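Local coordinates for protein Rho guanine nucleotide exchange factor 3 (PDB 2Z0Q) that acts as a guanine nucleotide exchange factor for the GTPases RhoA and RhoB, here as its DH-PH fragment, at residues F310-F315 and S321-L326. Numbering follows the deposited sequence.
Sequences FFRVSF and SQTHSL. With SO4 (sulfate ion), chain D.
Arg312 sets out with CG opposite its backbone N (chi1 -172°); the bend at chi3 carries the guanidinium toward the Ser325 hydroxyl, with the Arg312 methylenes passing Thr323 on the facing strand. Thr323 OG1 lies against the aliphatic part of the arm, 3.6 Å from Arg312 CD. Arg312 NH1 comes close to Ser325 OG, but at an angle too poor for a hydrogen bond; water 1 joins the three groups instead. It accepts from Arg312 NH1 (2.8 Å), in the guanidinium plane, and is also hydrogen-bonded to Thr323 OG1 and Ser325 OG. The opposite face carries Phe311, Val313, Phe315, Gln322, His324 and Leu326. Chi1 of 60° swings the Phe311 ring toward Leu326, whose CB sits over one ring face, near the rim, 4.2 Å from Phe311 CZ. Gln322 presents NE2 to the edge of the Phe315 ring, amide and ring planes 85° apart; that NE2 donates to the carbonyl of Gln274, while His324 NE2 donates almost straight to a lone pair of Gln322 OE1 (2.7 Å). Six backbone hydrogen bonds pair Phe311 with Leu326, Val313 with His324, and Phe315 with Gln322, forming an antiparallel hairpin in the PH domain. Strands 282-285 and 232-240 flank it, and Leu238 touches both Phe311 and Leu326. On the side of 321-326 turned away from 310-315, Thr323 N donates to O4 of a sulfate (3.0 Å), probably from the crystallisation liquor; Arg273 NE is hydrogen-bonded to the same ion. The two faces thus differ in chemistry: a water-bridged polar cluster around Arg312 lies on one, whereas on the other, apolar contacts accompany a glutamine amide bonded at both ends, which fixes its rotation and holds the imidazole in line with OE1.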
ATOM      1  N   PHE A 310      21.983   2.813  -7.039  1.00 16.83           N
ATOM      2  CA  PHE A 310      22.276   1.384  -7.085  1.00 16.11           C
ATOM      3  C   PHE A 310      22.811   0.847  -5.767  1.00 16.42           C
ATOM      4  O   PHE A 310      23.352   1.586  -4.943  1.00 15.66           O
ATOM      5  CB  PHE A 310      23.366   1.086  -8.140  1.00 17.24           C
ATOM      6  CG  PHE A 310      22.849   0.796  -9.513  1.00 16.57           C
ATOM      7  CD1 PHE A 310      22.648   1.828 -10.443  1.00 15.54           C
ATOM      8  CD2 PHE A 310      22.605  -0.517  -9.902  1.00 14.87           C
ATOM      9  CE1 PHE A 310      22.213   1.545 -11.739  1.00 16.48           C
ATOM     10  CE2 PHE A 310      22.178  -0.810 -11.171  1.00 16.58           C
ATOM     11  CZ  PHE A 310      21.976   0.224 -12.111  1.00 18.90           C
ATOM     12  N   PHE A 311      22.628  -0.452  -5.548  1.00 15.65           N
ATOM     13  CA  PHE A 311      23.255  -1.108  -4.390  1.00 14.56           C
ATOM     14  C   PHE A 311      23.579  -2.515  -4.858  1.00 15.79           C
ATOM     15  O   PHE A 311      23.048  -2.966  -5.870  1.00 14.95           O
ATOM     16  CB  PHE A 311      22.382  -1.082  -3.117  1.00 14.64           C
ATOM     17  CG  PHE A 311      21.048  -1.766  -3.256  1.00 14.54           C
ATOM     18  CD1 PHE A 311      20.893  -3.084  -2.902  1.00 16.56           C
ATOM     19  CD2 PHE A 311      19.939  -1.057  -3.721  1.00 17.15           C
ATOM     20  CE1 PHE A 311      19.631  -3.715  -2.994  1.00 17.50           C
ATOM     21  CE2 PHE A 311      18.686  -1.671  -3.813  1.00 16.76           C
ATOM     22  CZ  PHE A 311      18.527  -2.972  -3.454  1.00 16.61           C
ATOM     23  N   ARG A 312      24.475  -3.178  -4.146  1.00 15.73           N
ATOM     24  CA  ARG A 312      24.895  -4.513  -4.529  1.00 15.99           C
ATOM     25  C   ARG A 312      24.530  -5.560  -3.491  1.00 16.17           C
ATOM     26  O   ARG A 312      24.664  -5.364  -2.300  1.00 16.42           O
ATOM     27  CB  ARG A 312      26.427  -4.536  -4.742  1.00 15.38           C
ATOM     28  CG  ARG A 312      26.971  -5.862  -5.352  1.00 17.65           C
ATOM     29  CD  ARG A 312      28.512  -5.884  -5.517  1.00 15.83           C
ATOM     30  NE  ARG A 312      29.216  -4.625  -5.839  1.00 22.71           N
ATOM     31  CZ  ARG A 312      29.422  -4.137  -7.059  1.00 23.10           C
ATOM     32  NH1 ARG A 312      28.970  -4.737  -8.144  1.00 29.16           N
ATOM     33  NH2 ARG A 312      30.190  -3.098  -7.208  1.00 23.48           N
ATOM     34  N   VAL A 313      24.047  -6.685  -3.972  1.00 16.25           N
ATOM     35  CA  VAL A 313      23.757  -7.795  -3.112  1.00 15.02           C
ATOM     36  C   VAL A 313      24.558  -8.972  -3.657  1.00 16.11           C
ATOM     37  O   VAL A 313      24.506  -9.251  -4.846  1.00 15.84           O
ATOM     38  CB  VAL A 313      22.269  -8.177  -3.130  1.00 18.18           C
ATOM     39  CG1 VAL A 313      22.104  -9.436  -2.407  1.00 22.43           C
ATOM     40  CG2 VAL A 313      21.400  -7.069  -2.457  1.00 20.52           C
ATOM     41  N   SER A 314      25.307  -9.656  -2.791  1.00 17.12           N
ATOM     42  CA  SER A 314      26.081 -10.804  -3.262  1.00 17.52           C
ATOM     43  C   SER A 314      25.939 -11.982  -2.284  1.00 16.76           C
ATOM     44  O   SER A 314      25.592 -11.829  -1.098  1.00 17.26           O
ATOM     45  CB  SER A 314      27.548 -10.389  -3.485  1.00 17.74           C
ATOM     46  OG  SER A 314      28.221 -10.219  -2.268  1.00 23.14           O
ATOM     47  N   PHE A 315      26.181 -13.159  -2.813  1.00 16.77           N
ATOM     48  CA  PHE A 315      26.009 -14.396  -2.090  1.00 16.70           C
ATOM     49  C   PHE A 315      27.113 -15.369  -2.489  1.00 17.16           C
ATOM     50  O   PHE A 315      27.288 -15.725  -3.668  1.00 16.13           O
ATOM     51  CB  PHE A 315      24.622 -14.929  -2.465  1.00 17.14           C
ATOM     52  CG  PHE A 315      24.316 -16.301  -1.955  1.00 19.52           C
ATOM     53  CD1 PHE A 315      24.610 -16.648  -0.651  1.00 18.71           C
ATOM     54  CD2 PHE A 315      23.610 -17.207  -2.763  1.00 20.16           C
ATOM     55  CE1 PHE A 315      24.201 -17.893  -0.130  1.00 20.86           C
ATOM     56  CE2 PHE A 315      23.194 -18.447  -2.251  1.00 23.12           C
ATOM     57  CZ  PHE A 315      23.495 -18.783  -0.925  1.00 20.08           C
ATOM     58  N   SER A 321      27.793 -19.034  -6.732  1.00 23.20           N
ATOM     59  CA  SER A 321      27.850 -17.689  -6.106  1.00 21.14           C
ATOM     60  C   SER A 321      27.169 -16.686  -7.025  1.00 18.78           C
ATOM     61  O   SER A 321      27.140 -16.878  -8.233  1.00 18.77           O
ATOM     62  CB  SER A 321      29.289 -17.259  -5.878  1.00 21.89           C
ATOM     63  OG  SER A 321      29.899 -18.064  -4.919  1.00 23.09           O
ATOM     64  N   GLN A 322      26.641 -15.619  -6.439  1.00 17.01           N
ATOM     65  CA  GLN A 322      25.901 -14.633  -7.213  1.00 16.01           C
ATOM     66  C   GLN A 322      26.285 -13.234  -6.794  1.00 14.88           C
ATOM     67  O   GLN A 322      26.723 -13.010  -5.669  1.00 15.23           O
ATOM     68  CB  GLN A 322      24.389 -14.716  -6.915  1.00 18.23           C
ATOM     69  CG  GLN A 322      23.634 -15.945  -7.290  1.00 19.49           C
ATOM     70  CD  GLN A 322      22.212 -15.889  -6.732  1.00 18.39           C
ATOM     71  OE1 GLN A 322      21.551 -14.853  -6.816  1.00 16.45           O
ATOM     72  NE2 GLN A 322      21.746 -16.999  -6.154  1.00 18.34           N
ATOM     73  N   THR A 323      26.095 -12.305  -7.717  1.00 15.65           N
ATOM     74  CA  THR A 323      26.252 -10.912  -7.367  1.00 15.39           C
ATOM     75  C   THR A 323      25.242 -10.135  -8.226  1.00 14.58           C
ATOM     76  O   THR A 323      25.094 -10.409  -9.402  1.00 15.52           O
ATOM     77  CB  THR A 323      27.698 -10.385  -7.552  1.00 17.48           C
ATOM     78  OG1 THR A 323      27.782  -9.077  -6.948  1.00 16.71           O
ATOM     79  CG2 THR A 323      28.135 -10.332  -9.033  1.00 16.52           C
ATOM     80  N   HIS A 324      24.563  -9.160  -7.618  1.00 15.25           N
ATOM     81  CA  HIS A 324      23.571  -8.356  -8.340  1.00 15.37           C
ATOM     82  C   HIS A 324      23.740  -6.875  -8.011  1.00 14.06           C
ATOM     83  O   HIS A 324      23.861  -6.525  -6.839  1.00 14.88           O
ATOM     84  CB  HIS A 324      22.176  -8.767  -7.885  1.00 14.74           C
ATOM     85  CG  HIS A 324      21.882 -10.209  -8.107  1.00 15.73           C
ATOM     86  ND1 HIS A 324      21.478 -10.705  -9.327  1.00 17.67           N
ATOM     87  CD2 HIS A 324      21.991 -11.272  -7.278  1.00 15.09           C
ATOM     88  CE1 HIS A 324      21.350 -12.020  -9.235  1.00 17.51           C
ATOM     89  NE2 HIS A 324      21.657 -12.387  -8.002  1.00 15.82           N
ATOM     90  N   SER A 325      23.777  -6.030  -9.035  1.00 14.06           N
ATOM     91  CA  SER A 325      23.850  -4.565  -8.861  1.00 14.71           C
ATOM     92  C   SER A 325      22.433  -4.158  -9.245  1.00 15.07           C
ATOM     93  O   SER A 325      22.053  -4.321 -10.387  1.00 13.50           O
ATOM     94  CB  SER A 325      24.884  -3.970  -9.825  1.00 16.54           C
ATOM     95  OG  SER A 325      26.166  -4.366  -9.380  1.00 18.04           O
ATOM     96  N   LEU A 326      21.686  -3.636  -8.275  1.00 13.20           N
ATOM     97  CA  LEU A 326      20.267  -3.354  -8.441  1.00 15.46           C
ATOM     98  C   LEU A 326      19.990  -1.859  -8.287  1.00 16.62           C
ATOM     99  O   LEU A 326      20.536  -1.241  -7.388  1.00 15.60           O
ATOM    100  CB  LEU A 326      19.499  -4.148  -7.364  1.00 15.20           C
ATOM    101  CG  LEU A 326      19.671  -5.669  -7.375  1.00 16.97           C
ATOM    102  CD1 LEU A 326      18.923  -6.298  -6.186  1.00 18.02           C
ATOM    103  CD2 LEU A 326      19.096  -6.227  -8.695  1.00 17.91           C
TER
HETATM  104  S   SO4 D 503      25.159 -14.194 -11.121  1.00 36.21           S
HETATM  105  O1  SO4 D 503      25.511 -15.632 -11.405  1.00 36.93           O
HETATM  106  O2  SO4 D 503      24.801 -13.543 -12.420  1.00 33.49           O
HETATM  107  O3  SO4 D 503      23.959 -14.155 -10.250  1.00 33.27           O
HETATM  108  O4  SO4 D 503      26.282 -13.470 -10.461  1.00 26.85           O
HETATM  109  O   HOH W   1      27.360  -6.903  -8.746  1.00 19.33           O